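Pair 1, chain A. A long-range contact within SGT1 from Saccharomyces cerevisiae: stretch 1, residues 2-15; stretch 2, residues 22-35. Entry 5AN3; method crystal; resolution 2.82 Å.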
# COMPACT_ATOMS: atom_id res chain seq x y z
N PRO A 2 -12.49 -11.80 -34.69
CA PRO A 2 -13.67 -12.22 -33.94
C PRO A 2 -13.49 -11.97 -32.44
O PRO A 2 -12.44 -11.46 -32.05
CB PRO A 2 -13.79 -13.72 -34.27
CG PRO A 2 -12.38 -14.16 -34.48
CD PRO A 2 -11.63 -12.95 -35.04
N VAL A 3 -14.49 -12.36 -31.62
CA VAL A 3 -14.52 -12.19 -30.17
C VAL A 3 -13.37 -12.97 -29.52
O VAL A 3 -12.73 -12.42 -28.63
CB VAL A 3 -15.91 -12.55 -29.59
CG1 VAL A 3 -15.91 -12.58 -28.06
CG2 VAL A 3 -16.96 -11.56 -30.09
N GLU A 4 -13.07 -14.20 -30.01
CA GLU A 4 -11.99 -15.05 -29.49
C GLU A 4 -10.64 -14.34 -29.57
O GLU A 4 -9.93 -14.27 -28.56
CB GLU A 4 -11.93 -16.40 -30.22
N LYS A 5 -10.31 -13.76 -30.75
CA LYS A 5 -9.06 -13.02 -30.98
C LYS A 5 -9.03 -11.73 -30.15
O LYS A 5 -8.03 -11.46 -29.49
CB LYS A 5 -8.86 -12.71 -32.48
N ASP A 6 -10.14 -10.96 -30.16
CA ASP A 6 -10.29 -9.71 -29.43
C ASP A 6 -10.08 -9.91 -27.92
O ASP A 6 -9.41 -9.08 -27.30
CB ASP A 6 -11.66 -9.07 -29.72
CG ASP A 6 -11.85 -8.45 -31.11
OD1 ASP A 6 -10.87 -8.43 -31.90
OD2 ASP A 6 -12.97 -7.98 -31.39
N LEU A 7 -10.62 -11.03 -27.34
CA LEU A 7 -10.44 -11.39 -25.93
C LEU A 7 -8.98 -11.73 -25.62
O LEU A 7 -8.51 -11.45 -24.52
CB LEU A 7 -11.33 -12.58 -25.54
CG LEU A 7 -12.80 -12.31 -25.28
CD1 LEU A 7 -13.60 -13.60 -25.35
CD2 LEU A 7 -13.02 -11.59 -23.95
N LYS A 8 -8.28 -12.37 -26.59
CA LYS A 8 -6.88 -12.76 -26.48
C LYS A 8 -5.99 -11.50 -26.43
O LYS A 8 -5.10 -11.43 -25.57
CB LYS A 8 -6.48 -13.69 -27.64
N THR A 9 -6.26 -10.49 -27.30
CA THR A 9 -5.55 -9.20 -27.37
C THR A 9 -5.75 -8.43 -26.06
O THR A 9 -4.79 -7.84 -25.56
CB THR A 9 -6.01 -8.39 -28.60
OG1 THR A 9 -5.62 -9.04 -29.80
CG2 THR A 9 -5.54 -6.97 -28.62
N ALA A 10 -6.98 -8.44 -25.49
CA ALA A 10 -7.33 -7.77 -24.25
C ALA A 10 -6.62 -8.42 -23.05
O ALA A 10 -6.06 -7.69 -22.24
CB ALA A 10 -8.83 -7.79 -24.06
N TYR A 11 -6.59 -9.77 -22.98
CA TYR A 11 -5.90 -10.55 -21.94
C TYR A 11 -4.40 -10.25 -21.97
O TYR A 11 -3.80 -10.09 -20.90
CB TYR A 11 -6.14 -12.06 -22.11
CG TYR A 11 -5.75 -12.89 -20.91
CD1 TYR A 11 -6.65 -13.13 -19.87
CD2 TYR A 11 -4.48 -13.45 -20.81
CE1 TYR A 11 -6.30 -13.92 -18.77
CE2 TYR A 11 -4.11 -14.22 -19.71
CZ TYR A 11 -5.02 -14.45 -18.69
OH TYR A 11 -4.66 -15.21 -17.59
N LYS A 12 -3.82 -10.16 -23.18
CA LYS A 12 -2.40 -9.85 -23.39
C LYS A 12 -2.09 -8.42 -22.92
O LYS A 12 -1.02 -8.18 -22.38
CB LYS A 12 -1.98 -10.04 -24.85
N ALA A 13 -3.03 -7.48 -23.09
CA ALA A 13 -2.86 -6.09 -22.65
C ALA A 13 -2.83 -5.98 -21.12
O ALA A 13 -2.01 -5.25 -20.59
CB ALA A 13 -3.98 -5.22 -23.21
N LEU A 14 -3.68 -6.76 -20.42
CA LEU A 14 -3.78 -6.78 -18.96
C LEU A 14 -2.64 -7.56 -18.27
O LEU A 14 -2.03 -7.03 -17.34
CB LEU A 14 -5.12 -7.41 -18.56
CG LEU A 14 -5.50 -7.44 -17.05
CD1 LEU A 14 -5.39 -6.06 -16.40
CD2 LEU A 14 -6.89 -8.00 -16.86
N TYR A 15 -2.41 -8.82 -18.68
CA TYR A 15 -1.47 -9.71 -17.99
C TYR A 15 -0.06 -9.75 -18.58
O TYR A 15 0.88 -9.84 -17.80
CB TYR A 15 -2.06 -11.11 -17.86
CG TYR A 15 -3.25 -11.12 -16.91
CD1 TYR A 15 -3.09 -10.89 -15.55
CD2 TYR A 15 -4.55 -11.29 -17.39
CE1 TYR A 15 -4.18 -10.86 -14.68
CE2 TYR A 15 -5.65 -11.29 -16.52
CZ TYR A 15 -5.46 -11.07 -15.16
OH TYR A 15 -6.52 -11.06 -14.27
N LYS A 22 -5.47 0.08 -21.11
CA LYS A 22 -5.62 -0.34 -22.51
C LYS A 22 -6.57 -1.53 -22.56
O LYS A 22 -7.52 -1.52 -23.34
CB LYS A 22 -4.26 -0.69 -23.14
N ALA A 23 -6.33 -2.51 -21.67
CA ALA A 23 -7.13 -3.72 -21.53
C ALA A 23 -8.59 -3.39 -21.16
O ALA A 23 -9.51 -3.98 -21.75
CB ALA A 23 -6.53 -4.62 -20.48
N LEU A 24 -8.81 -2.48 -20.20
CA LEU A 24 -10.15 -2.08 -19.74
C LEU A 24 -11.04 -1.65 -20.91
O LEU A 24 -12.19 -2.08 -20.96
CB LEU A 24 -10.04 -0.93 -18.71
CG LEU A 24 -11.31 -0.22 -18.30
CD1 LEU A 24 -12.07 -1.01 -17.30
CD2 LEU A 24 -11.02 1.14 -17.78
N HIS A 25 -10.51 -0.82 -21.83
CA HIS A 25 -11.30 -0.30 -22.94
C HIS A 25 -11.45 -1.32 -24.06
O HIS A 25 -12.46 -1.31 -24.76
CB HIS A 25 -10.76 1.05 -23.41
CG HIS A 25 -10.81 2.07 -22.30
ND1 HIS A 25 -9.65 2.51 -21.67
CD2 HIS A 25 -11.89 2.61 -21.68
CE1 HIS A 25 -10.06 3.34 -20.71
NE2 HIS A 25 -11.40 3.43 -20.68
N LEU A 26 -10.49 -2.27 -24.18
CA LEU A 26 -10.61 -3.40 -25.10
C LEU A 26 -11.75 -4.30 -24.65
O LEU A 26 -12.52 -4.77 -25.49
CB LEU A 26 -9.30 -4.20 -25.19
CG LEU A 26 -8.16 -3.49 -25.93
CD1 LEU A 26 -6.85 -4.15 -25.66
CD2 LEU A 26 -8.43 -3.39 -27.42
N TYR A 27 -11.91 -4.47 -23.31
CA TYR A 27 -13.00 -5.27 -22.74
C TYR A 27 -14.34 -4.55 -22.88
O TYR A 27 -15.34 -5.22 -23.19
CB TYR A 27 -12.71 -5.66 -21.28
CG TYR A 27 -11.73 -6.82 -21.16
CD1 TYR A 27 -12.03 -8.06 -21.70
CD2 TYR A 27 -10.51 -6.67 -20.52
CE1 TYR A 27 -11.15 -9.13 -21.58
CE2 TYR A 27 -9.61 -7.73 -20.40
CZ TYR A 27 -9.94 -8.96 -20.93
OH TYR A 27 -9.09 -10.02 -20.82
N ASP A 28 -14.37 -3.21 -22.71
CA ASP A 28 -15.58 -2.39 -22.92
C ASP A 28 -16.11 -2.58 -24.34
O ASP A 28 -17.32 -2.75 -24.52
CB ASP A 28 -15.28 -0.90 -22.69
CG ASP A 28 -15.11 -0.48 -21.24
N GLU A 29 -15.19 -2.57 -25.34
CA GLU A 29 -15.49 -2.75 -26.77
C GLU A 29 -16.13 -4.13 -27.01
O GLU A 29 -17.12 -4.21 -27.73
CB GLU A 29 -14.23 -2.55 -27.65
N ILE A 30 -15.58 -5.20 -26.38
CA ILE A 30 -16.12 -6.56 -26.47
C ILE A 30 -17.49 -6.58 -25.81
O ILE A 30 -18.41 -7.15 -26.39
CB ILE A 30 -15.17 -7.61 -25.84
CG1 ILE A 30 -13.84 -7.70 -26.62
CG2 ILE A 30 -15.83 -8.98 -25.76
CD1 ILE A 30 -12.65 -8.02 -25.78
N LEU A 31 -17.65 -5.92 -24.66
CA LEU A 31 -18.93 -5.90 -23.96
C LEU A 31 -19.99 -5.07 -24.70
O LEU A 31 -21.18 -5.28 -24.48
CB LEU A 31 -18.78 -5.43 -22.51
CG LEU A 31 -18.09 -6.45 -21.56
CD1 LEU A 31 -17.60 -5.78 -20.28
CD2 LEU A 31 -18.97 -7.67 -21.30
N LYS A 32 -19.57 -4.17 -25.62
CA LYS A 32 -20.50 -3.39 -26.45
C LYS A 32 -21.23 -4.36 -27.39
O LYS A 32 -22.46 -4.39 -27.39
CB LYS A 32 -19.78 -2.28 -27.22
N GLY A 33 -20.46 -5.17 -28.12
CA GLY A 33 -20.98 -6.18 -29.04
C GLY A 33 -21.49 -7.45 -28.39
O GLY A 33 -22.49 -8.03 -28.84
N SER A 34 -20.79 -7.92 -27.33
CA SER A 34 -21.11 -9.15 -26.60
C SER A 34 -21.33 -8.84 -25.10
O SER A 34 -20.44 -9.11 -24.28
CB SER A 34 -19.99 -10.17 -26.77
OG SER A 34 -19.78 -10.41 -28.15
N PRO A 35 -22.53 -8.31 -24.73
CA PRO A 35 -22.76 -7.91 -23.34
C PRO A 35 -22.67 -9.01 -22.30
O PRO A 35 -22.35 -8.71 -21.15
CB PRO A 35 -24.17 -7.31 -23.36
CG PRO A 35 -24.75 -7.76 -24.61
CD PRO A 35 -23.66 -7.89 -25.58

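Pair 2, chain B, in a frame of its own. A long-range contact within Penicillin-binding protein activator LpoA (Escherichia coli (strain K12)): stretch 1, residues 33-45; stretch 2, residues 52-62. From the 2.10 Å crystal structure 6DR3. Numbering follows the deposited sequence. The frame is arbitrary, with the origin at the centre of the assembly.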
# COMPACT_ATOMS: atom_id res chain seq x y z
N ARG B 33 19.12 19.51 6.05
CA ARG B 33 19.83 18.62 5.12
C ARG B 33 19.44 17.17 5.35
O ARG B 33 19.25 16.42 4.39
CB ARG B 33 21.34 18.81 5.28
CG ARG B 33 22.17 18.04 4.27
CD ARG B 33 23.64 18.08 4.64
NE ARG B 33 24.48 17.43 3.63
CZ ARG B 33 24.99 18.04 2.57
NH1 ARG B 33 24.77 19.33 2.35
NH2 ARG B 33 25.74 17.35 1.71
N ILE B 34 19.32 16.75 6.61
CA ILE B 34 18.92 15.37 6.90
C ILE B 34 17.56 15.07 6.29
O ILE B 34 17.35 14.00 5.70
CB ILE B 34 18.92 15.13 8.43
CG1 ILE B 34 20.36 15.13 8.96
CG2 ILE B 34 18.23 13.80 8.77
CD1 ILE B 34 20.46 15.07 10.47
N ASN B 35 16.61 16.00 6.42
CA ASN B 35 15.28 15.77 5.87
C ASN B 35 15.33 15.60 4.36
O ASN B 35 14.73 14.67 3.81
CB ASN B 35 14.36 16.93 6.26
CG ASN B 35 14.06 16.96 7.75
OD1 ASN B 35 14.11 15.93 8.42
ND2 ASN B 35 13.75 18.15 8.26
N TRP B 36 16.05 16.48 3.67
CA TRP B 36 16.23 16.31 2.23
C TRP B 36 16.91 14.99 1.91
O TRP B 36 16.56 14.31 0.94
CB TRP B 36 17.04 17.48 1.65
CG TRP B 36 16.30 18.79 1.56
CD1 TRP B 36 16.68 19.98 2.11
CD2 TRP B 36 15.06 19.04 0.89
NE1 TRP B 36 15.76 20.95 1.82
CE2 TRP B 36 14.75 20.40 1.07
CE3 TRP B 36 14.17 18.25 0.15
CZ2 TRP B 36 13.60 20.99 0.54
CZ3 TRP B 36 13.03 18.83 -0.37
CH2 TRP B 36 12.76 20.19 -0.17
N GLN B 37 17.89 14.61 2.73
CA GLN B 37 18.60 13.35 2.51
C GLN B 37 17.66 12.16 2.65
O GLN B 37 17.69 11.23 1.83
CB GLN B 37 19.77 13.23 3.49
CG GLN B 37 20.63 12.00 3.29
CD GLN B 37 21.86 12.01 4.16
OE1 GLN B 37 22.14 13.00 4.85
NE2 GLN B 37 22.61 10.92 4.14
N LEU B 38 16.80 12.17 3.68
CA LEU B 38 15.82 11.10 3.84
C LEU B 38 14.89 11.04 2.64
O LEU B 38 14.49 9.95 2.21
CB LEU B 38 15.02 11.31 5.12
CG LEU B 38 15.77 11.06 6.43
CD1 LEU B 38 14.99 11.63 7.60
CD2 LEU B 38 16.02 9.57 6.63
N LEU B 39 14.52 12.20 2.09
CA LEU B 39 13.63 12.22 0.93
C LEU B 39 14.34 11.70 -0.32
O LEU B 39 13.75 10.98 -1.12
CB LEU B 39 13.10 13.63 0.71
CG LEU B 39 11.98 14.04 1.67
CD1 LEU B 39 11.87 15.55 1.79
CD2 LEU B 39 10.66 13.45 1.20
N ALA B 40 15.62 12.07 -0.49
CA ALA B 40 16.39 11.54 -1.61
C ALA B 40 16.44 10.02 -1.58
O ALA B 40 16.26 9.36 -2.61
CB ALA B 40 17.80 12.12 -1.60
N ILE B 41 16.67 9.45 -0.40
CA ILE B 41 16.66 7.99 -0.26
C ILE B 41 15.32 7.42 -0.70
O ILE B 41 15.26 6.45 -1.46
CB ILE B 41 16.99 7.60 1.20
CG1 ILE B 41 18.38 8.10 1.59
CG2 ILE B 41 16.91 6.08 1.38
CD1 ILE B 41 18.62 8.12 3.09
N ARG B 42 14.23 8.03 -0.23
CA ARG B 42 12.90 7.55 -0.59
C ARG B 42 12.70 7.57 -2.10
O ARG B 42 12.17 6.61 -2.68
CB ARG B 42 11.84 8.42 0.10
CG ARG B 42 10.42 7.86 0.02
CD ARG B 42 9.38 8.93 0.35
NE ARG B 42 9.58 9.52 1.68
CZ ARG B 42 8.73 10.36 2.26
NH1 ARG B 42 7.61 10.72 1.64
NH2 ARG B 42 8.99 10.84 3.47
N ALA B 43 13.11 8.66 -2.76
CA ALA B 43 12.93 8.77 -4.20
C ALA B 43 13.86 7.83 -4.95
O ALA B 43 13.46 7.21 -5.95
CB ALA B 43 13.15 10.22 -4.64
N LEU B 44 15.11 7.71 -4.51
CA LEU B 44 16.05 6.80 -5.17
C LEU B 44 15.51 5.37 -5.17
O LEU B 44 15.60 4.68 -6.19
CB LEU B 44 17.41 6.86 -4.48
CG LEU B 44 18.22 8.15 -4.68
CD1 LEU B 44 19.40 8.19 -3.72
CD2 LEU B 44 18.70 8.27 -6.11
N VAL B 45 14.96 4.92 -4.05
CA VAL B 45 14.36 3.59 -4.00
C VAL B 45 13.23 3.48 -5.02
O VAL B 45 13.17 2.53 -5.80
CB VAL B 45 13.87 3.27 -2.57
CG1 VAL B 45 13.07 1.96 -2.55
CG2 VAL B 45 15.04 3.19 -1.61
N GLN B 52 22.54 3.73 -4.99
CA GLN B 52 22.68 5.07 -4.42
C GLN B 52 21.79 5.26 -3.20
O GLN B 52 22.17 5.97 -2.26
CB GLN B 52 22.37 6.13 -5.48
CG GLN B 52 23.50 6.31 -6.49
CD GLN B 52 23.32 7.54 -7.36
OE1 GLN B 52 22.20 7.91 -7.72
NE2 GLN B 52 24.42 8.19 -7.71
N ALA B 53 20.61 4.62 -3.18
CA ALA B 53 19.77 4.68 -1.99
C ALA B 53 20.49 4.07 -0.79
O ALA B 53 20.52 4.66 0.30
CB ALA B 53 18.45 3.95 -2.24
N VAL B 54 21.09 2.89 -0.98
CA VAL B 54 21.84 2.24 0.09
C VAL B 54 22.96 3.15 0.58
O VAL B 54 23.11 3.40 1.78
CB VAL B 54 22.38 0.88 -0.39
CG1 VAL B 54 23.39 0.31 0.61
CG2 VAL B 54 21.24 -0.09 -0.60
N GLU B 55 23.77 3.67 -0.35
CA GLU B 55 24.92 4.47 0.04
C GLU B 55 24.49 5.72 0.80
O GLU B 55 25.04 6.05 1.86
CB GLU B 55 25.75 4.85 -1.19
CG GLU B 55 26.91 5.78 -0.89
CD GLU B 55 27.82 5.25 0.20
OE1 GLU B 55 27.89 4.02 0.37
OE2 GLU B 55 28.47 6.07 0.89
N LEU B 56 23.49 6.43 0.28
CA LEU B 56 23.01 7.63 0.96
C LEU B 56 22.38 7.28 2.30
O LEU B 56 22.47 8.06 3.26
CB LEU B 56 22.02 8.38 0.08
CG LEU B 56 21.74 9.84 0.43
CD1 LEU B 56 23.02 10.68 0.41
CD2 LEU B 56 20.71 10.43 -0.53
N PHE B 57 21.74 6.12 2.39
CA PHE B 57 21.24 5.62 3.67
C PHE B 57 22.39 5.39 4.65
O PHE B 57 22.28 5.70 5.84
CB PHE B 57 20.44 4.34 3.44
CG PHE B 57 19.91 3.70 4.70
CD1 PHE B 57 20.71 2.90 5.49
CD2 PHE B 57 18.59 3.88 5.08
CE1 PHE B 57 20.22 2.30 6.63
CE2 PHE B 57 18.09 3.29 6.23
CZ PHE B 57 18.90 2.50 7.00
N ASN B 58 23.51 4.86 4.16
CA ASN B 58 24.67 4.61 5.01
C ASN B 58 25.37 5.90 5.42
O ASN B 58 26.16 5.88 6.37
CB ASN B 58 25.67 3.69 4.31
CG ASN B 58 25.13 2.29 4.12
OD1 ASN B 58 24.20 1.86 4.81
ND2 ASN B 58 25.71 1.55 3.18
N GLN B 59 25.12 7.01 4.72
CA GLN B 59 25.72 8.29 5.06
C GLN B 59 24.83 9.14 5.95
O GLN B 59 25.16 10.31 6.20
CB GLN B 59 26.06 9.06 3.78
CG GLN B 59 27.17 8.43 2.96
CD GLN B 59 27.56 9.27 1.76
OE1 GLN B 59 27.21 10.45 1.67
NE2 GLN B 59 28.29 8.67 0.82
N LEU B 60 23.72 8.60 6.44
CA LEU B 60 22.87 9.35 7.35
C LEU B 60 23.61 9.59 8.67
O LEU B 60 24.28 8.68 9.18
CB LEU B 60 21.57 8.60 7.62
CG LEU B 60 20.51 8.67 6.52
CD1 LEU B 60 19.40 7.66 6.77
CD2 LEU B 60 19.94 10.08 6.42
N PRO B 61 23.51 10.78 9.25
CA PRO B 61 24.13 11.01 10.56
C PRO B 61 23.56 10.09 11.61
O PRO B 61 22.44 9.59 11.51
CB PRO B 61 23.80 12.48 10.86
CG PRO B 61 23.50 13.09 9.54
CD PRO B 61 22.88 12.01 8.72
N GLN B 62 24.36 9.85 12.65
CA GLN B 62 23.90 9.04 13.78
C GLN B 62 22.91 9.81 14.65
O GLN B 62 22.02 9.20 15.24
CB GLN B 62 25.09 8.57 14.61
CG GLN B 62 26.04 7.63 13.87
CD GLN B 62 27.25 7.25 14.69
OE1 GLN B 62 27.93 8.11 15.26
NE2 GLN B 62 27.54 5.96 14.77

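Both pairs are antiparallel helix packings of nearly the same shape. The helix axes approach to 8.2 Å in pair 1 and 8.7 Å in pair 2, with crossing angles of -159° and -160°, and 14 central residues superpose on N, CA and C with an RMSD of 0.3 Å. The backbones come closest at matching places: the CA atoms of Ala10(A) and Ala23(A) lie 4.9 Å apart, as do those of Ile41(B) and Ala53(B). Ala23(A) and Ala53(B) coincide to 0.2 Å, and at both a methyl sits at the close point. Ala23(A) CB packs 3.7 Å from Leu14(A) CB and 3.8 Å from Ala13(A) CB; at the equivalent positions, Ala53(B) CB meets Val45(B) CG2 at 3.6 Å and Leu44(B) CB at 3.8 Å.

The next matched pair divides the work differently. In pair 1, Tyr27(A) takes the sideways CA-to-CB direction but turns its ring back (chi1 m), so that Ala10(A) CB sits over one face, 3.6 Å from the ring centroid and 15° off its normal, a CH-pi contact. In pair 2 the reach comes from the first helix: Ile41(B), larger than its match Ala10(A), puts CD1 3.7 Å from Phe57(B) CA and 4.2 Å from Phe57(B) CB. The Phe57(B) side chain has chi1 t, and the side-chain centres of the two aromatic residues consequently lie 3.7 Å apart although their CA atoms differ by 0.2 Å.

The knob also changes position. Ile30(A) sits among Val3(A), Asp6(A), Leu7(A) and Ala10(A), with its CD1 4.0 Å from Leu7(A) CD2. In pair 2 the knob is Leu56(B), the match of Leu26(A), set among Gln37(B), Ala40(B), Ile41(B) and Leu44(B); its CD2 lies 3.5 Å from Ala40(B) CB. Leu60(B), which matches Ile30(A), still packs inward, with CD1 3.8 Å from Ile41(B) CD1 and 3.9 Å from Leu38(B) CD2.

Polar chemistry separates the pairs most clearly at Asp6(A) and Gln37(B). Pair 1 has no hydrogen bond between its stretches, and Asp6(A) contributes CB, 4.0 Å from Ile30(A) CG1. The extended Gln37(B) side chain (chi1 and chi2 t) instead delivers NE2 to Leu56(B) O at 3.0 Å and, in a weak hydrogen bond, to Gln59(B) O at 3.3 Å. These acceptors lie near the end of the second helix, where Gln59(B) leaves helical phi/psi. Beyond it, Pro61(B) CG packs 3.7 Å from Ile34(B) CD1, whereas its match, Gly33(A), is still helical and has no side chain to offer.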